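Local atomic coordinates of cellulase IBT99 (Metagenomes, PDB entry 6WBT), a protein that probably hydrolyses 6-phospho-alpha-glucosides as a family 4 glycoside hydrolase, with NAD and a manganese ion bound beside the sugar phosphate. Residues Glu190-Asp195 and Thr206-Lys211; Glu183-Lys188 and Asp217-His222. All blocks are in the same frame, centred on the assembly; numbering follows the deposited sequence.

Overall arrangement
Contacts 1 and 2 lie on the same side of the chain's centre, their own centres about 10 Å apart, and contact 1 is nested within the loop that contact 2 closes. Along the chain, helix 173-184 leads through Cys187 into strand 192-197, which pairs with strand 202-210; helix 216-226 follows. The Cys187–Cys210 disulfide ties the segment 183-188 of contact 2 to the second strand of contact 1, and Val208 CG1 packs on Leu219 CD1 at 3.6 Å. Helix 173-184 starts next to Cys171 and Asp172 of the glucose-6-phosphate pocket. The contacts probably help join the Rossmann-type part to the C-terminal part, as helices 173-184 and 216-226 fall in the two different family regions.

Contact 1: residues Glu190-Asp195 and Thr206-Lys211; sequences EDIESD and THVRCK
Arg209 reaches across to Asp195 and grips its carboxylate end-on: NH1 lies 2.9 Å from Asp195 OD1 and NH2 3.0 Å from Asp195 OD2. Both oxygens lie near the guanidinium plane, yet that plane is turned 45° from the carboxylate, so NH2 meets OD2 from above the acid's plane. NH1 also binds Glu193 OE2 at 3.2 Å, on the anti lone pair, while a water accepts from Arg209 NE and donates weakly to the same OE2. Arg209 CG sits between the backbone N and carbonyl carbon (chi1 47°), passing 3.2 Å from Glu193 O. Arg339 binds Asp195 OD1, and Arg337 of the second subunit Glu193 OE2; the two carboxylates would probably offset the positive charge gathered here.

Beneath this network, Arg209 N donates to Glu193 O (3.0 Å) and Asp195 N to His207 O (2.7 Å). On the other face, with Ile192, Ser194, Val208 and Cys210, Ile192 CD1 packs on Cys210 CB (3.8 Å), while Ser194 OG is hydrogen-bonded to Glu178 OE2 of helix 173-184. The axes of 192-195 and 206-210 approach to 4.6 Å at 167°; their strands are consecutive, making an antiparallel beta hairpin with a cross-strand salt-bridge network at a subunit interface.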
loop_
_atom_site.group_PDB
_atom_site.type_symbol
_atom_site.label_atom_id
_atom_site.label_comp_id
_atom_site.label_asym_id
_atom_site.label_seq_id
_atom_site.Cartn_x
_atom_site.Cartn_y
_atom_site.Cartn_z
ATOM N N GLU A 190 -21.175 21.687 -24.002
ATOM C CA GLU A 190 -19.938 22.380 -23.660
ATOM C C GLU A 190 -19.875 22.712 -22.175
ATOM O O GLU A 190 -18.788 22.723 -21.586
ATOM C CB GLU A 190 -19.797 23.658 -24.491
ATOM C CG GLU A 190 -19.736 23.441 -25.998
ATOM C CD GLU A 190 -21.104 23.469 -26.655
ATOM O OE1 GLU A 190 -22.028 22.802 -26.145
ATOM O OE2 GLU A 190 -21.256 24.168 -27.679
ATOM N N ASP A 191 -21.022 22.972 -21.550
ATOM C CA ASP A 191 -21.056 23.381 -20.153
ATOM C C ASP A 191 -21.077 22.205 -19.187
ATOM O O ASP A 191 -21.121 22.428 -17.971
ATOM C CB ASP A 191 -22.274 24.272 -19.898
ATOM C CG ASP A 191 -22.371 25.425 -20.878
ATOM O OD1 ASP A 191 -21.318 25.898 -21.354
ATOM O OD2 ASP A 191 -23.506 25.858 -21.175
ATOM N N ILE A 192 -21.050 20.975 -19.687
ATOM C CA ILE A 192 -21.144 19.795 -18.838
ATOM C C ILE A 192 -19.741 19.341 -18.463
ATOM O O ILE A 192 -18.772 19.534 -19.207
ATOM C CB ILE A 192 -21.952 18.673 -19.531
ATOM C CG1 ILE A 192 -22.830 17.934 -18.519
ATOM C CG2 ILE A 192 -21.034 17.691 -20.250
ATOM C CD1 ILE A 192 -23.931 18.786 -17.918
ATOM N N GLU A 193 -19.635 18.752 -17.272
ATOM C CA GLU A 193 -18.382 18.210 -16.763
ATOM C C GLU A 193 -18.709 17.349 -15.554
ATOM O O GLU A 193 -19.489 17.762 -14.690
ATOM C CB GLU A 193 -17.391 19.321 -16.390
ATOM C CG GLU A 193 -16.193 18.834 -15.591
ATOM C CD GLU A 193 -15.111 19.887 -15.441
ATOM O OE1 GLU A 193 -14.716 20.491 -16.461
ATOM O OE2 GLU A 193 -14.646 20.104 -14.301
ATOM N N SER A 194 -18.126 16.157 -15.503
ATOM C CA SER A 194 -18.475 15.181 -14.489
ATOM C C SER A 194 -17.218 14.551 -13.914
ATOM O O SER A 194 -16.177 14.482 -14.574
ATOM C CB SER A 194 -19.388 14.089 -15.056
ATOM O OG SER A 194 -18.749 13.402 -16.119
ATOM N N ASP A 195 -17.333 14.105 -12.667
ATOM C CA ASP A 195 -16.318 13.302 -12.004
ATOM C C ASP A 195 -16.665 11.829 -12.176
ATOM O O ASP A 195 -17.816 11.426 -11.981
ATOM C CB ASP A 195 -16.229 13.655 -10.517
ATOM C CG ASP A 195 -15.973 15.131 -10.283
ATOM O OD1 ASP A 195 -15.128 15.708 -10.998
ATOM O OD2 ASP A 195 -16.620 15.715 -9.389
ATOM N N THR A 206 -19.718 10.137 -10.274
ATOM C CA THR A 206 -19.895 10.538 -8.882
ATOM C C THR A 206 -20.554 11.909 -8.765
ATOM O O THR A 206 -21.444 12.101 -7.930
ATOM C CB THR A 206 -18.550 10.532 -8.153
ATOM O OG1 THR A 206 -17.650 11.443 -8.795
ATOM C CG2 THR A 206 -17.945 9.138 -8.169
ATOM N N HIS A 207 -20.130 12.870 -9.584
ATOM C CA HIS A 207 -20.713 14.204 -9.589
ATOM C C HIS A 207 -20.807 14.704 -11.021
ATOM O O HIS A 207 -19.913 14.451 -11.832
ATOM C CB HIS A 207 -19.886 15.191 -8.752
ATOM C CG HIS A 207 -19.868 14.879 -7.288
ATOM N ND1 HIS A 207 -18.778 14.314 -6.661
ATOM C CD2 HIS A 207 -20.805 15.055 -6.327
ATOM C CE1 HIS A 207 -19.045 14.156 -5.377
ATOM N NE2 HIS A 207 -20.269 14.597 -5.148
ATOM N N VAL A 208 -21.897 15.405 -11.330
ATOM C CA VAL A 208 -22.105 16.022 -12.635
ATOM C C VAL A 208 -22.559 17.456 -12.412
ATOM O O VAL A 208 -23.398 17.722 -11.544
ATOM C CB VAL A 208 -23.141 15.252 -13.486
ATOM C CG1 VAL A 208 -23.265 15.878 -14.868
ATOM C CG2 VAL A 208 -22.764 13.783 -13.595
ATOM N N ARG A 209 -22.008 18.382 -13.194
ATOM C CA ARG A 209 -22.304 19.797 -13.026
ATOM C C ARG A 209 -22.440 20.470 -14.382
ATOM O O ARG A 209 -21.644 20.223 -15.293
ATOM C CB ARG A 209 -21.217 20.492 -12.190
ATOM C CG ARG A 209 -19.799 20.161 -12.623
ATOM C CD ARG A 209 -18.776 20.595 -11.586
ATOM N NE ARG A 209 -17.451 20.058 -11.882
ATOM C CZ ARG A 209 -17.015 18.875 -11.460
ATOM N NH1 ARG A 209 -15.795 18.463 -11.778
ATOM N NH2 ARG A 209 -17.798 18.103 -10.720
ATOM N N CYS A 210 -23.460 21.317 -14.508
ATOM C CA CYS A 210 -23.699 22.117 -15.704
ATOM C C CYS A 210 -23.407 23.575 -15.374
ATOM O O CYS A 210 -23.986 24.126 -14.431
ATOM C CB CYS A 210 -25.135 21.952 -16.199
ATOM S SG CYS A 210 -25.694 23.235 -17.357
ATOM N N LYS A 211 -22.510 24.191 -16.149
ATOM C CA LYS A 211 -22.084 25.572 -15.919
ATOM C C LYS A 211 -21.557 25.754 -14.497
ATOM O O LYS A 211 -21.810 26.766 -13.840
ATOM C CB LYS A 211 -23.217 26.560 -16.220
ATOM C CG LYS A 211 -23.471 26.772 -17.707
ATOM C CD LYS A 211 -24.760 27.539 -17.971
ATOM C CE LYS A 211 -24.702 28.961 -17.440
ATOM N NZ LYS A 211 -25.953 29.709 -17.757
HETATM O O HOH W 1 -16.795 22.340 -13.537
#

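Contact 2: residues Glu183-Lys188 and Asp217-His222; sequences EILDCK and DKLKEH
Ile184 turns CG2 anti to its backbone N (chi1 -65° places CG1 beside that N), and His222 likewise has CG anti to N (chi1 175°); these torsions bring CG2 of Ile184 and CG of His222 together. CG2 of Ile184 stands 3.8 Å from the centroid of the His222 ring and 22° off its normal, a CH-pi contact over the face, displaced toward the rim beside CG. The other branch of Ile184 comes to the CD2 side of the ring, where CD1 lies 3.4 Å from His222 CD2. The ring's far nitrogen has its own partner, as NE2 is hydrogen-bonded to Val229 O.

Next along the chain, Leu185 crosses Leu219 at about a right angle. Its branch carbon CG meets Leu219 CD2 at 3.6 Å, and its CD1 lies 3.8 Å from Leu219 CD1. Leu219 CD2 also reaches Ile184 CG2 at 3.9 Å, so one methyl of Leu219 touches both Ile184 and Leu185. At the solvent side, the aliphatic part of Lys218 adds CD, 3.7 Å from Leu185 CD2.

No hydrogen bond joins the segments; the contact rests on aliphatic packing and one CH-pi contact. Asp186, with positive phi, is the C-prime residue of a Schellman motif that ends helix 173-184; its N makes a weak hydrogen bond to Glu183 O, and the chain then turns to the disulfide. The arrangement is thus the packing of a Schellman-capped helix end against a second helix, 216-226.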
loop_
_atom_site.group_PDB
_atom_site.type_symbol
_atom_site.label_atom_id
_atom_site.label_comp_id
_atom_site.label_asym_id
_atom_site.label_seq_id
_atom_site.Cartn_x
_atom_site.Cartn_y
_atom_site.Cartn_z
ATOM N N GLU A 183 -29.308 16.824 -22.430
ATOM C CA GLU A 183 -30.679 16.996 -22.895
ATOM C C GLU A 183 -31.670 16.977 -21.737
ATOM O O GLU A 183 -32.684 17.683 -21.772
ATOM C CB GLU A 183 -31.026 15.906 -23.908
ATOM C CG GLU A 183 -30.122 15.881 -25.130
ATOM C CD GLU A 183 -30.138 14.539 -25.833
ATOM O OE1 GLU A 183 -30.475 13.533 -25.175
ATOM O OE2 GLU A 183 -29.815 14.488 -27.037
ATOM N N ILE A 184 -31.392 16.176 -20.706
ATOM C CA ILE A 184 -32.292 16.088 -19.558
ATOM C C ILE A 184 -32.364 17.423 -18.830
ATOM O O ILE A 184 -33.439 17.858 -18.399
ATOM C CB ILE A 184 -31.842 14.951 -18.620
ATOM C CG1 ILE A 184 -31.986 13.596 -19.318
ATOM C CG2 ILE A 184 -32.633 14.975 -17.321
ATOM C CD1 ILE A 184 -31.324 12.453 -18.579
ATOM N N LEU A 185 -31.227 18.100 -18.693
ATOM C CA LEU A 185 -31.153 19.376 -17.995
ATOM C C LEU A 185 -31.381 20.570 -18.910
ATOM O O LEU A 185 -31.377 21.707 -18.426
ATOM C CB LEU A 185 -29.790 19.518 -17.314
ATOM C CG LEU A 185 -29.356 18.356 -16.423
ATOM C CD1 LEU A 185 -27.847 18.345 -16.282
ATOM C CD2 LEU A 185 -30.023 18.446 -15.061
ATOM N N ASP A 186 -31.582 20.339 -20.209
ATOM C CA ASP A 186 -31.619 21.410 -21.206
ATOM C C ASP A 186 -30.359 22.268 -21.108
ATOM O O ASP A 186 -30.396 23.496 -21.224
ATOM C CB ASP A 186 -32.893 22.249 -21.071
ATOM C CG ASP A 186 -33.173 23.088 -22.303
ATOM O OD1 ASP A 186 -33.468 24.292 -22.150
ATOM O OD2 ASP A 186 -33.082 22.546 -23.425
ATOM N N CYS A 187 -29.233 21.600 -20.876
ATOM C CA CYS A 187 -27.922 22.216 -20.744
ATOM C C CYS A 187 -27.089 21.907 -21.981
ATOM O O CYS A 187 -27.217 20.838 -22.583
ATOM C CB CYS A 187 -27.201 21.700 -19.491
ATOM S SG CYS A 187 -25.548 22.381 -19.195
ATOM N N LYS A 188 -26.235 22.852 -22.356
ATOM C CA LYS A 188 -25.352 22.664 -23.497
ATOM C C LYS A 188 -24.194 21.744 -23.124
ATOM O O LYS A 188 -23.656 21.817 -22.015
ATOM C CB LYS A 188 -24.828 24.015 -23.987
ATOM C CG LYS A 188 -25.942 24.995 -24.338
ATOM C CD LYS A 188 -26.875 24.409 -25.390
ATOM C CE LYS A 188 -28.204 25.150 -25.453
ATOM N NZ LYS A 188 -29.263 24.484 -24.639
ATOM N N ASP A 217 -27.922 15.567 -8.198
ATOM C CA ASP A 217 -29.177 15.191 -7.552
ATOM C C ASP A 217 -30.362 15.365 -8.492
ATOM O O ASP A 217 -31.318 14.582 -8.449
ATOM C CB ASP A 217 -29.379 16.011 -6.277
ATOM C CG ASP A 217 -28.585 15.471 -5.104
ATOM O OD1 ASP A 217 -27.948 14.407 -5.255
ATOM O OD2 ASP A 217 -28.600 16.109 -4.029
ATOM N N LYS A 218 -30.319 16.385 -9.352
ATOM C CA LYS A 218 -31.410 16.592 -10.298
ATOM C C LYS A 218 -31.397 15.533 -11.394
ATOM O O LYS A 218 -32.457 15.093 -11.853
ATOM C CB LYS A 218 -31.323 17.991 -10.906
ATOM C CG LYS A 218 -32.569 18.416 -11.665
ATOM C CD LYS A 218 -32.318 19.672 -12.486
ATOM C CE LYS A 218 -31.674 20.767 -11.652
ATOM N NZ LYS A 218 -32.524 21.159 -10.494
ATOM N N LEU A 219 -30.205 15.114 -11.826
ATOM C CA LEU A 219 -30.109 14.109 -12.879
ATOM C C LEU A 219 -30.576 12.745 -12.386
ATOM O O LEU A 219 -31.368 12.071 -13.056
ATOM C CB LEU A 219 -28.675 14.034 -13.402
ATOM C CG LEU A 219 -28.319 15.072 -14.464
ATOM C CD1 LEU A 219 -26.825 15.092 -14.714
ATOM C CD2 LEU A 219 -29.075 14.780 -15.750
ATOM N N LYS A 220 -30.100 12.322 -11.213
ATOM C CA LYS A 220 -30.506 11.025 -10.685
ATOM C C LYS A 220 -31.988 10.985 -10.336
ATOM O O LYS A 220 -32.552 9.894 -10.213
ATOM C CB LYS A 220 -29.653 10.660 -9.466
ATOM C CG LYS A 220 -29.769 11.615 -8.292
ATOM C CD LYS A 220 -28.468 11.667 -7.498
ATOM C CE LYS A 220 -27.979 10.280 -7.117
ATOM N NZ LYS A 220 -26.704 10.340 -6.349
ATOM N N GLU A 221 -32.631 12.144 -10.184
ATOM C CA GLU A 221 -34.083 12.167 -10.031
ATOM C C GLU A 221 -34.773 11.747 -11.323
ATOM O O GLU A 221 -35.788 11.040 -11.293
ATOM C CB GLU A 221 -34.546 13.561 -9.611
ATOM C CG GLU A 221 -36.045 13.669 -9.398
ATOM C CD GLU A 221 -36.594 15.030 -9.772
ATOM O OE1 GLU A 221 -35.922 15.757 -10.534
ATOM O OE2 GLU A 221 -37.700 15.372 -9.305
ATOM N N HIS A 222 -34.234 12.174 -12.468
ATOM C CA HIS A 222 -34.819 11.824 -13.757
ATOM C C HIS A 222 -34.418 10.421 -14.195
ATOM O O HIS A 222 -35.229 9.697 -14.783
ATOM C CB HIS A 222 -34.398 12.846 -14.815
ATOM C CG HIS A 222 -34.856 12.511 -16.200
ATOM N ND1 HIS A 222 -35.978 13.075 -16.768
ATOM C CD2 HIS A 222 -34.342 11.677 -17.135
ATOM C CE1 HIS A 222 -36.136 12.602 -17.992
ATOM N NE2 HIS A 222 -35.157 11.751 -18.239
#